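Local coordinates for bifunctional thiamine biosynthesis protein ThiDN (Methanocaldococcus jannaschii DSM 2661, PDB 2PHP) that probably phosphorylates hydroxymethylpyrimidine and its phosphate, then joins the diphosphate to a thiazole phosphate giving thiamine phosphate, the last step assigned to this C-terminal ThiN domain, at residues Glu39-Pro42 against Lys48-Ala51; Phe27-Glu32 against Lys179-Leu184; Lys121-Asn126 against Met130-Lys135. All coordinates share one frame; numbering follows the deposited sequence.

Contact 1: residues Glu39-Pro42 against Lys48-Ala51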
ATOM      1  N   GLU B  39       8.538 -16.650 -11.224  1.00 24.85           N
ATOM      2  CA  GLU B  39       8.918 -18.048 -11.089  1.00 25.95           C
ATOM      3  C   GLU B  39       7.823 -18.878 -11.738  1.00 27.38           C
ATOM      4  O   GLU B  39       6.630 -18.572 -11.612  1.00 25.96           O
ATOM      5  CB  GLU B  39       9.070 -18.436  -9.620  1.00 26.91           C
ATOM      6  CG  GLU B  39       9.717 -19.811  -9.418  1.00 30.35           C
ATOM      7  CD  GLU B  39       9.876 -20.182  -7.947  1.00 35.86           C
ATOM      8  OE1 GLU B  39      10.472 -19.382  -7.186  1.00 37.77           O
ATOM      9  OE2 GLU B  39       9.416 -21.279  -7.548  1.00 38.90           O
ATOM     10  N   SER B  40       8.235 -19.928 -12.440  1.00 25.55           N
ATOM     11  CA  SER B  40       7.290 -20.792 -13.122  1.00 26.21           C
ATOM     12  C   SER B  40       7.219 -22.177 -12.515  1.00 26.57           C
ATOM     13  O   SER B  40       8.068 -22.579 -11.705  1.00 26.98           O
ATOM     14  CB  SER B  40       7.693 -20.964 -14.580  1.00 24.45           C
ATOM     15  OG  SER B  40       8.826 -21.815 -14.662  1.00 23.39           O
ATOM     16  N   LEU B  41       6.187 -22.902 -12.929  1.00 26.37           N
ATOM     17  CA  LEU B  41       6.008 -24.282 -12.524  1.00 26.23           C
ATOM     18  C   LEU B  41       6.998 -25.003 -13.441  1.00 27.04           C
ATOM     19  O   LEU B  41       7.467 -24.431 -14.438  1.00 26.72           O
ATOM     20  CB  LEU B  41       4.589 -24.743 -12.850  1.00 26.33           C
ATOM     21  CG  LEU B  41       3.427 -24.252 -11.991  1.00 26.44           C
ATOM     22  CD1 LEU B  41       2.108 -24.537 -12.715  1.00 26.54           C
ATOM     23  CD2 LEU B  41       3.471 -24.942 -10.627  1.00 27.71           C
ATOM     24  N   PRO B  42       7.340 -26.258 -13.126  1.00 26.39           N
ATOM     25  CA  PRO B  42       8.281 -26.960 -14.006  1.00 26.56           C
ATOM     26  C   PRO B  42       7.654 -27.122 -15.400  1.00 26.33           C
ATOM     27  O   PRO B  42       6.436 -27.255 -15.516  1.00 24.89           O
ATOM     28  CB  PRO B  42       8.482 -28.301 -13.293  1.00 26.54           C
ATOM     29  CG  PRO B  42       8.256 -27.941 -11.838  1.00 27.79           C
ATOM     30  CD  PRO B  42       7.053 -27.044 -11.914  1.00 26.48           C
ATOM     31  N   LYS B  48       0.970 -18.175 -18.368  1.00 31.38           N
ATOM     32  CA  LYS B  48      -0.022 -18.443 -17.331  1.00 31.62           C
ATOM     33  C   LYS B  48       0.544 -19.371 -16.253  1.00 30.22           C
ATOM     34  O   LYS B  48       0.043 -19.400 -15.135  1.00 30.80           O
ATOM     35  CB  LYS B  48      -1.272 -19.083 -17.933  1.00 35.29           C
ATOM     36  CG  LYS B  48      -2.021 -18.224 -18.933  1.00 40.43           C
ATOM     37  CD  LYS B  48      -2.609 -16.997 -18.275  1.00 43.86           C
ATOM     38  CE  LYS B  48      -3.972 -16.641 -18.877  1.00 47.40           C
ATOM     39  NZ  LYS B  48      -3.960 -16.513 -20.364  1.00 49.38           N
ATOM     40  N   ASP B  49       1.577 -20.135 -16.592  1.00 28.72           N
ATOM     41  CA  ASP B  49       2.197 -21.023 -15.623  1.00 28.94           C
ATOM     42  C   ASP B  49       3.304 -20.276 -14.888  1.00 28.05           C
ATOM     43  O   ASP B  49       4.076 -20.878 -14.153  1.00 29.25           O
ATOM     44  CB  ASP B  49       2.791 -22.261 -16.307  1.00 29.15           C
ATOM     45  CG  ASP B  49       1.727 -23.208 -16.850  1.00 31.37           C
ATOM     46  OD1 ASP B  49       0.547 -23.087 -16.459  1.00 30.15           O
ATOM     47  OD2 ASP B  49       2.084 -24.092 -17.662  1.00 33.65           O
ATOM     48  N   VAL B  50       3.373 -18.961 -15.089  1.00 26.85           N
ATOM     49  CA  VAL B  50       4.399 -18.136 -14.443  1.00 25.80           C
ATOM     50  C   VAL B  50       3.779 -17.111 -13.500  1.00 25.07           C
ATOM     51  O   VAL B  50       2.863 -16.389 -13.891  1.00 25.24           O
ATOM     52  CB  VAL B  50       5.240 -17.370 -15.492  1.00 26.15           C
ATOM     53  CG1 VAL B  50       6.370 -16.608 -14.801  1.00 24.55           C
ATOM     54  CG2 VAL B  50       5.791 -18.340 -16.527  1.00 25.94           C
ATOM     55  N   ALA B  51       4.277 -17.038 -12.266  1.00 22.67           N
ATOM     56  CA  ALA B  51       3.754 -16.064 -11.297  1.00 23.20           C
ATOM     57  C   ALA B  51       4.734 -14.918 -11.039  1.00 23.93           C
ATOM     58  O   ALA B  51       5.956 -15.106 -11.079  1.00 24.24           O
ATOM     59  CB  ALA B  51       3.413 -16.750  -9.985  1.00 18.95           C
TER
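Residues E39 and S40 pair with V50 and A51 as antiparallel strands at the closed end of the hairpin 37-40/50-53, within the main mixed sheet. E39 and A51 form a hydrogen-bonded pair: A51 N donates to E39 O at 2.9 Å, almost straight (169°), and E39 N returns the bond to A51 O at 3.0 Å. The pair S40 with V50 is non-hydrogen-bonded, and their CA atoms close to 4.1 Å. One more bond carries the pairing past the strand end, from L41 N to D49 O at 3.2 Å, while S40 CA adds a CH-O contact to that same carbonyl and L41 CD1 lies 4.3 Å from D49 CB. In this sheet of the ThiN domain, whose family belongs to the AraD-like clan, the hairpin is flanked by the outermost strand 71-73, beside 50-53, and by 95-100, beside 37-40. S40 CB meets V50 CG2 at 3.8 Å on the face covered by helix 77-87, through A80, I83 and L84. S40 OG is turned between its own N and carbonyl carbon (chi1 73°) and donates to L41 O at 3.0 Å. E39 and A51 face helix 8-22. In the buried E39 carboxylate, OE2 takes a salt bridge from R94 and a hydrogen bond from N14, and OE1 accepts from A167 N at the start of helix 167-185. Just before strand 50-53, D49 OD2 accepts from K45 N in the connecting loop.

Contact 2: residues Phe27-Glu32 against Lys179-Leu184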
ATOM      1  N   PHE B  27      18.230  -2.563  -1.659  1.00 43.60           N
ATOM      2  CA  PHE B  27      18.153  -2.760  -3.100  1.00 40.94           C
ATOM      3  C   PHE B  27      18.040  -1.415  -3.808  1.00 40.30           C
ATOM      4  O   PHE B  27      17.046  -0.699  -3.668  1.00 41.58           O
ATOM      5  CB  PHE B  27      16.948  -3.664  -3.398  1.00 40.09           C
ATOM      6  CG  PHE B  27      16.749  -3.981  -4.857  1.00 39.11           C
ATOM      7  CD1 PHE B  27      17.796  -4.457  -5.638  1.00 37.05           C
ATOM      8  CD2 PHE B  27      15.494  -3.827  -5.444  1.00 37.68           C
ATOM      9  CE1 PHE B  27      17.598  -4.776  -6.987  1.00 36.49           C
ATOM     10  CE2 PHE B  27      15.286  -4.144  -6.791  1.00 36.00           C
ATOM     11  CZ  PHE B  27      16.340  -4.618  -7.561  1.00 35.20           C
ATOM     12  N   THR B  28      19.076  -1.066  -4.559  1.00 37.31           N
ATOM     13  CA  THR B  28      19.093   0.197  -5.277  1.00 36.61           C
ATOM     14  C   THR B  28      19.245  -0.047  -6.769  1.00 34.90           C
ATOM     15  O   THR B  28      19.156   0.878  -7.575  1.00 33.89           O
ATOM     16  CB  THR B  28      20.259   1.089  -4.795  1.00 38.22           C
ATOM     17  OG1 THR B  28      21.503   0.430  -5.067  1.00 37.48           O
ATOM     18  CG2 THR B  28      20.139   1.354  -3.288  1.00 36.16           C
ATOM     19  N   LEU B  29      19.481  -1.301  -7.134  1.00 31.08           N
ATOM     20  CA  LEU B  29      19.638  -1.660  -8.538  1.00 29.97           C
ATOM     21  C   LEU B  29      18.275  -1.734  -9.249  1.00 29.04           C
ATOM     22  O   LEU B  29      17.942  -2.731  -9.898  1.00 28.21           O
ATOM     23  CB  LEU B  29      20.391  -2.992  -8.637  1.00 27.85           C
ATOM     24  CG  LEU B  29      21.896  -2.952  -8.302  1.00 30.83           C
ATOM     25  CD1 LEU B  29      22.494  -4.362  -8.339  1.00 29.52           C
ATOM     26  CD2 LEU B  29      22.612  -2.063  -9.291  1.00 29.65           C
ATOM     27  N   ILE B  30      17.500  -0.659  -9.120  1.00 27.84           N
ATOM     28  CA  ILE B  30      16.171  -0.572  -9.731  1.00 27.37           C
ATOM     29  C   ILE B  30      16.183   0.229 -11.028  1.00 25.94           C
ATOM     30  O   ILE B  30      16.528   1.416 -11.038  1.00 27.73           O
ATOM     31  CB  ILE B  30      15.153   0.091  -8.769  1.00 27.67           C
ATOM     32  CG1 ILE B  30      15.095  -0.703  -7.461  1.00 26.84           C
ATOM     33  CG2 ILE B  30      13.756   0.145  -9.425  1.00 25.62           C
ATOM     34  CD1 ILE B  30      14.409   0.020  -6.337  1.00 29.55           C
ATOM     35  N   PRO B  31      15.796  -0.409 -12.141  1.00 25.07           N
ATOM     36  CA  PRO B  31      15.773   0.290 -13.430  1.00 26.85           C
ATOM     37  C   PRO B  31      14.622   1.292 -13.473  1.00 29.21           C
ATOM     38  O   PRO B  31      13.732   1.259 -12.621  1.00 27.07           O
ATOM     39  CB  PRO B  31      15.588  -0.840 -14.432  1.00 24.97           C
ATOM     40  CG  PRO B  31      14.716  -1.794 -13.680  1.00 25.86           C
ATOM     41  CD  PRO B  31      15.319  -1.797 -12.282  1.00 24.17           C
ATOM     42  N   GLU B  32      14.643   2.176 -14.465  1.00 29.82           N
ATOM     43  CA  GLU B  32      13.601   3.180 -14.607  1.00 32.20           C
ATOM     44  C   GLU B  32      12.241   2.561 -14.855  1.00 30.04           C
ATOM     45  O   GLU B  32      11.221   3.134 -14.479  1.00 30.91           O
ATOM     46  CB  GLU B  32      13.940   4.159 -15.736  1.00 32.58           C
ATOM     47  CG  GLU B  32      15.004   5.147 -15.340  1.00 40.80           C
ATOM     48  CD  GLU B  32      14.670   5.820 -14.020  1.00 47.37           C
ATOM     49  OE1 GLU B  32      13.625   6.505 -13.954  1.00 50.30           O
ATOM     50  OE2 GLU B  32      15.444   5.655 -13.045  1.00 49.52           O
ATOM     51  N   LYS B 179      25.731  -5.946  -3.229  1.00 35.16           N
ATOM     52  CA  LYS B 179      26.834  -5.567  -2.347  1.00 37.71           C
ATOM     53  C   LYS B 179      28.026  -5.045  -3.122  1.00 36.96           C
ATOM     54  O   LYS B 179      28.710  -4.128  -2.676  1.00 37.64           O
ATOM     55  CB  LYS B 179      27.243  -6.744  -1.466  1.00 39.64           C
ATOM     56  CG  LYS B 179      26.263  -6.959  -0.325  1.00 43.65           C
ATOM     57  CD  LYS B 179      26.569  -8.201   0.481  1.00 47.93           C
ATOM     58  CE  LYS B 179      25.495  -8.424   1.541  1.00 50.51           C
ATOM     59  NZ  LYS B 179      25.660  -9.725   2.250  1.00 52.87           N
ATOM     60  N   ILE B 180      28.265  -5.625  -4.290  1.00 36.71           N
ATOM     61  CA  ILE B 180      29.365  -5.188  -5.137  1.00 36.25           C
ATOM     62  C   ILE B 180      29.010  -3.789  -5.626  1.00 36.05           C
ATOM     63  O   ILE B 180      29.819  -2.866  -5.560  1.00 35.45           O
ATOM     64  CB  ILE B 180      29.548  -6.144  -6.338  1.00 36.32           C
ATOM     65  CG1 ILE B 180      30.015  -7.513  -5.830  1.00 35.22           C
ATOM     66  CG2 ILE B 180      30.517  -5.545  -7.353  1.00 35.41           C
ATOM     67  CD1 ILE B 180      30.188  -8.550  -6.925  1.00 36.60           C
ATOM     68  N   TYR B 181      27.775  -3.636  -6.091  1.00 35.18           N
ATOM     69  CA  TYR B 181      27.303  -2.354  -6.584  1.00 34.85           C
ATOM     70  C   TYR B 181      27.400  -1.266  -5.511  1.00 35.29           C
ATOM     71  O   TYR B 181      27.742  -0.123  -5.819  1.00 35.67           O
ATOM     72  CB  TYR B 181      25.856  -2.474  -7.060  1.00 35.15           C
ATOM     73  CG  TYR B 181      25.341  -1.233  -7.744  1.00 35.34           C
ATOM     74  CD1 TYR B 181      25.842  -0.840  -8.984  1.00 36.12           C
ATOM     75  CD2 TYR B 181      24.345  -0.456  -7.157  1.00 35.50           C
ATOM     76  CE1 TYR B 181      25.362   0.296  -9.626  1.00 36.50           C
ATOM     77  CE2 TYR B 181      23.850   0.681  -7.790  1.00 35.23           C
ATOM     78  CZ  TYR B 181      24.362   1.050  -9.019  1.00 36.56           C
ATOM     79  OH  TYR B 181      23.876   2.160  -9.651  1.00 36.69           O
ATOM     80  N   ASN B 182      27.096  -1.611  -4.259  1.00 35.53           N
ATOM     81  CA  ASN B 182      27.166  -0.625  -3.184  1.00 37.69           C
ATOM     82  C   ASN B 182      28.567  -0.029  -3.072  1.00 38.93           C
ATOM     83  O   ASN B 182      28.720   1.164  -2.814  1.00 38.41           O
ATOM     84  CB  ASN B 182      26.774  -1.232  -1.830  1.00 37.48           C
ATOM     85  CG  ASN B 182      25.285  -1.558  -1.734  1.00 41.19           C
ATOM     86  OD1 ASN B 182      24.437  -0.886  -2.338  1.00 40.08           O
ATOM     87  ND2 ASN B 182      24.960  -2.589  -0.952  1.00 41.32           N
ATOM     88  N   THR B 183      29.583  -0.867  -3.260  1.00 39.99           N
ATOM     89  CA  THR B 183      30.965  -0.421  -3.183  1.00 41.39           C
ATOM     90  C   THR B 183      31.232   0.540  -4.337  1.00 42.25           C
ATOM     91  O   THR B 183      31.818   1.603  -4.142  1.00 42.44           O
ATOM     92  CB  THR B 183      31.943  -1.618  -3.265  1.00 41.99           C
ATOM     93  OG1 THR B 183      31.611  -2.569  -2.248  1.00 40.90           O
ATOM     94  CG2 THR B 183      33.383  -1.160  -3.051  1.00 41.99           C
ATOM     95  N   LEU B 184      30.793   0.174  -5.537  1.00 43.10           N
ATOM     96  CA  LEU B 184      30.991   1.038  -6.696  1.00 45.21           C
ATOM     97  C   LEU B 184      30.321   2.381  -6.446  1.00 46.49           C
ATOM     98  O   LEU B 184      30.886   3.432  -6.732  1.00 46.94           O
ATOM     99  CB  LEU B 184      30.379   0.430  -7.957  1.00 45.03           C
ATOM    100  CG  LEU B 184      30.934  -0.876  -8.518  1.00 46.84           C
ATOM    101  CD1 LEU B 184      30.205  -1.190  -9.815  1.00 46.22           C
ATOM    102  CD2 LEU B 184      32.431  -0.751  -8.766  1.00 47.21           C
TER
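L29 and Y181 are the facing positions, their CA atoms 7.9 Å apart, where an irregular loop runs beside the helix 167-185; T28 CA and N182 CA follow at 8.4 Å. L29 is the centre of an inverse gamma turn, and no hydrogen bond joins the two segments directly, so the contact is made by side chains. The Y181 side chain leaves the helix toward the loop, with CG anti to its backbone N (chi1 -173°), and the L29 side chain runs past it in the opposite direction. One face of the tyrosine ring is turned to branch CD2 of L29, which is modelled too close for its spacing to be relied on. The other branch, CD1, reaches Y181 CB at 4.1 Å. T28 approaches from a different direction: its OG1 lies in the ring plane at the edge, 3.6 Å from Y181 CE2. Polar ends here converge on Q178, one turn back on the helix, whose NE2 donates to both T28 OG1 and N182 OD1, while its OE1 takes a weak bond from L29 N. Elsewhere the tyrosine touches K100, D102 and L105. Together with the Q178 bonds, this side-chain contact holds the loop between helix 8-22 and strand 37-40 against the C-terminal helix 167-185 of the ThiN domain.

Contact 3: residues Lys121-Asn126 against Met130-Lys135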
ATOM      1  N   LYS B 121      20.118  -4.477 -31.567  1.00 45.38           N
ATOM      2  CA  LYS B 121      20.286  -4.072 -32.962  1.00 47.67           C
ATOM      3  C   LYS B 121      20.325  -5.272 -33.916  1.00 48.63           C
ATOM      4  O   LYS B 121      20.021  -5.132 -35.099  1.00 49.31           O
ATOM      5  CB  LYS B 121      21.567  -3.266 -33.146  1.00 47.86           C
ATOM      6  CG  LYS B 121      21.649  -1.997 -32.341  1.00 49.11           C
ATOM      7  CD  LYS B 121      22.914  -1.228 -32.685  1.00 52.07           C
ATOM      8  CE  LYS B 121      24.205  -1.972 -32.313  1.00 53.74           C
ATOM      9  NZ  LYS B 121      24.433  -3.265 -33.028  1.00 53.66           N
ATOM     10  N   GLU B 122      20.690  -6.449 -33.405  1.00 49.89           N
ATOM     11  CA  GLU B 122      20.764  -7.668 -34.225  1.00 50.68           C
ATOM     12  C   GLU B 122      19.453  -8.464 -34.256  1.00 50.76           C
ATOM     13  O   GLU B 122      19.424  -9.584 -34.765  1.00 51.25           O
ATOM     14  CB  GLU B 122      21.868  -8.606 -33.711  1.00 52.02           C
ATOM     15  CG  GLU B 122      23.294  -8.054 -33.748  1.00 56.52           C
ATOM     16  CD  GLU B 122      23.835  -7.851 -35.165  1.00 60.08           C
ATOM     17  OE1 GLU B 122      23.801  -8.812 -35.965  1.00 61.86           O
ATOM     18  OE2 GLU B 122      24.309  -6.736 -35.478  1.00 62.10           O
ATOM     19  N   GLU B 123      18.373  -7.903 -33.717  1.00 51.00           N
ATOM     20  CA  GLU B 123      17.101  -8.622 -33.699  1.00 51.21           C
ATOM     21  C   GLU B 123      16.521  -8.778 -35.095  1.00 50.98           C
ATOM     22  O   GLU B 123      16.418  -7.812 -35.845  1.00 51.38           O
ATOM     23  CB  GLU B 123      16.075  -7.909 -32.815  1.00 50.95           C
ATOM     24  CG  GLU B 123      14.802  -8.727 -32.581  1.00 51.25           C
ATOM     25  CD  GLU B 123      13.711  -7.946 -31.868  1.00 52.78           C
ATOM     26  OE1 GLU B 123      14.016  -7.293 -30.849  1.00 53.54           O
ATOM     27  OE2 GLU B 123      12.544  -7.991 -32.319  1.00 52.96           O
ATOM     28  N   PRO B 124      16.136 -10.010 -35.460  1.00 51.55           N
ATOM     29  CA  PRO B 124      15.557 -10.309 -36.773  1.00 52.60           C
ATOM     30  C   PRO B 124      14.080  -9.914 -36.834  1.00 54.08           C
ATOM     31  O   PRO B 124      13.489  -9.517 -35.828  1.00 53.17           O
ATOM     32  CB  PRO B 124      15.747 -11.816 -36.889  1.00 51.62           C
ATOM     33  CG  PRO B 124      15.522 -12.262 -35.474  1.00 51.32           C
ATOM     34  CD  PRO B 124      16.343 -11.250 -34.692  1.00 50.77           C
ATOM     35  N   PRO B 125      13.468 -10.020 -38.022  1.00 55.06           N
ATOM     36  CA  PRO B 125      12.054  -9.669 -38.192  1.00 55.82           C
ATOM     37  C   PRO B 125      11.092 -10.702 -37.608  1.00 56.10           C
ATOM     38  O   PRO B 125      11.407 -11.891 -37.528  1.00 57.17           O
ATOM     39  CB  PRO B 125      11.909  -9.554 -39.711  1.00 55.73           C
ATOM     40  CG  PRO B 125      13.301  -9.202 -40.170  1.00 55.09           C
ATOM     41  CD  PRO B 125      14.134 -10.127 -39.331  1.00 54.77           C
ATOM     42  N   ASN B 126       9.916 -10.226 -37.208  1.00 56.14           N
ATOM     43  CA  ASN B 126       8.849 -11.056 -36.646  1.00 56.06           C
ATOM     44  C   ASN B 126       9.199 -12.004 -35.506  1.00 54.89           C
ATOM     45  O   ASN B 126       8.868 -13.192 -35.542  1.00 55.45           O
ATOM     46  CB  ASN B 126       8.164 -11.844 -37.763  1.00 57.95           C
ATOM     47  CG  ASN B 126       7.574 -10.939 -38.823  1.00 61.20           C
ATOM     48  OD1 ASN B 126       8.271 -10.492 -39.736  1.00 62.19           O
ATOM     49  ND2 ASN B 126       6.283 -10.642 -38.694  1.00 61.07           N
HETATM   50  N   MSE B 130      12.384 -10.541 -26.286  1.00 39.05           N
HETATM   51  CA  MSE B 130      12.746 -11.346 -25.118  1.00 39.92           C
HETATM   52  C   MSE B 130      12.961 -12.829 -25.386  1.00 39.59           C
HETATM   53  O   MSE B 130      13.806 -13.456 -24.751  1.00 39.67           O
HETATM   54  CB  MSE B 130      11.712 -11.169 -24.005  1.00 42.00           C
HETATM   55  CG  MSE B 130      11.739  -9.789 -23.344  1.00 43.99           C
HETATM   56 SE   MSE B 130      13.472  -9.331 -22.521  1.00 51.47          SE
HETATM   57  CE  MSE B 130      14.221  -8.350 -24.022  1.00 45.14           C
ATOM     58  N   GLU B 131      12.208 -13.399 -26.322  1.00 39.24           N
ATOM     59  CA  GLU B 131      12.374 -14.819 -26.628  1.00 38.65           C
ATOM     60  C   GLU B 131      13.652 -15.002 -27.446  1.00 37.69           C
ATOM     61  O   GLU B 131      14.493 -15.853 -27.144  1.00 36.46           O
ATOM     62  CB  GLU B 131      11.165 -15.337 -27.412  1.00 38.82           C
ATOM     63  CG  GLU B 131       9.840 -14.878 -26.839  1.00 42.75           C
ATOM     64  CD  GLU B 131       8.640 -15.464 -27.560  1.00 44.66           C
ATOM     65  OE1 GLU B 131       8.687 -15.603 -28.802  1.00 45.06           O
ATOM     66  OE2 GLU B 131       7.638 -15.767 -26.876  1.00 45.95           O
ATOM     67  N   TRP B 132      13.793 -14.178 -28.474  1.00 36.66           N
ATOM     68  CA  TRP B 132      14.950 -14.229 -29.350  1.00 38.04           C
ATOM     69  C   TRP B 132      16.256 -13.912 -28.621  1.00 38.06           C
ATOM     70  O   TRP B 132      17.254 -14.623 -28.779  1.00 38.25           O
ATOM     71  CB  TRP B 132      14.752 -13.249 -30.508  1.00 39.55           C
ATOM     72  CG  TRP B 132      15.999 -12.986 -31.264  1.00 41.99           C
ATOM     73  CD1 TRP B 132      16.543 -13.758 -32.250  1.00 41.76           C
ATOM     74  CD2 TRP B 132      16.918 -11.913 -31.035  1.00 42.83           C
ATOM     75  NE1 TRP B 132      17.751 -13.230 -32.645  1.00 43.26           N
ATOM     76  CE2 TRP B 132      18.003 -12.098 -31.918  1.00 43.14           C
ATOM     77  CE3 TRP B 132      16.928 -10.812 -30.169  1.00 43.25           C
ATOM     78  CZ2 TRP B 132      19.096 -11.221 -31.956  1.00 43.60           C
ATOM     79  CZ3 TRP B 132      18.013  -9.939 -30.207  1.00 42.99           C
ATOM     80  CH2 TRP B 132      19.082 -10.150 -31.096  1.00 44.01           C
ATOM     81  N   GLY B 133      16.248 -12.838 -27.838  1.00 36.75           N
ATOM     82  CA  GLY B 133      17.441 -12.437 -27.109  1.00 35.87           C
ATOM     83  C   GLY B 133      17.910 -13.474 -26.106  1.00 36.71           C
ATOM     84  O   GLY B 133      19.111 -13.711 -25.956  1.00 34.85           O
ATOM     85  N   THR B 134      16.960 -14.084 -25.402  1.00 35.58           N
ATOM     86  CA  THR B 134      17.295 -15.101 -24.418  1.00 37.21           C
ATOM     87  C   THR B 134      17.908 -16.294 -25.146  1.00 38.43           C
ATOM     88  O   THR B 134      18.938 -16.827 -24.728  1.00 36.89           O
ATOM     89  CB  THR B 134      16.046 -15.562 -23.640  1.00 37.12           C
ATOM     90  OG1 THR B 134      15.523 -14.462 -22.882  1.00 37.02           O
ATOM     91  CG2 THR B 134      16.392 -16.710 -22.697  1.00 35.26           C
ATOM     92  N   LYS B 135      17.273 -16.699 -26.242  1.00 40.44           N
ATOM     93  CA  LYS B 135      17.760 -17.823 -27.036  1.00 41.73           C
ATOM     94  C   LYS B 135      19.199 -17.549 -27.480  1.00 41.08           C
ATOM     95  O   LYS B 135      20.097 -18.345 -27.211  1.00 42.63           O
ATOM     96  CB  LYS B 135      16.853 -18.033 -28.255  1.00 43.26           C
ATOM     97  CG  LYS B 135      17.137 -19.292 -29.049  1.00 45.45           C
ATOM     98  CD  LYS B 135      16.095 -19.463 -30.150  1.00 49.44           C
ATOM     99  CE  LYS B 135      16.315 -20.734 -30.956  1.00 51.31           C
ATOM    100  NZ  LYS B 135      15.196 -20.934 -31.925  1.00 52.61           N
TER
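E122, E123 and P124 lie across the indole of W132, giving a surface CH-pi contact in the connection between strand 115-117 and helix 129-141 of the ThiN domain. E122, at the end of a 3-10 segment, comes first: its carbonyl O reaches W132 CZ2 at 3.3 Å obliquely, and its CB lies 4.1 Å from W132 CH2, while the side chain then bends away from the ring. E123 CA lies over the six-membered ring, 3.7 Å from that centroid and 14° off the normal, and E123 CG, anti to the backbone N (chi1 -171°), carries on over the same face to stand above W132 CE3 at 3.8 Å. The carboxylate is not directed at the indole; OE1 instead bonds to T129 OG1 at the start of the same helix, which ties the loop to the helix a second time. P124 takes the five-membered ring on the same face, its CD 3.3 Å from the centroid and 18° off the normal. Next to it on the pyrrolidine, P124 CG sits 3.7 Å from W132 CD1.

From the N terminus, helix 8-22 leads into residues 27-32, the first half of contact 2, whose partner comes 147 residues later. Contact 1 follows within a few residues and closes a short loop, with five residues between its segments, in the hairpin 37-40/50-53. Contact 3 opens well after that, in series with contact 1, closing a still shorter loop, three residues between its segments, onto helix 129-141 itself. Contact 2 finally closes at 179-184, enclosing both. The three do not touch: contacts 1 and 2, on opposite sides of the chain's centre, have centres about 27 Å apart. Contact 1 pairs two strands of the main sheet, contact 3 holds a surface connection on helix 129-141, and contact 2 joins an early loop to the C-terminal helix.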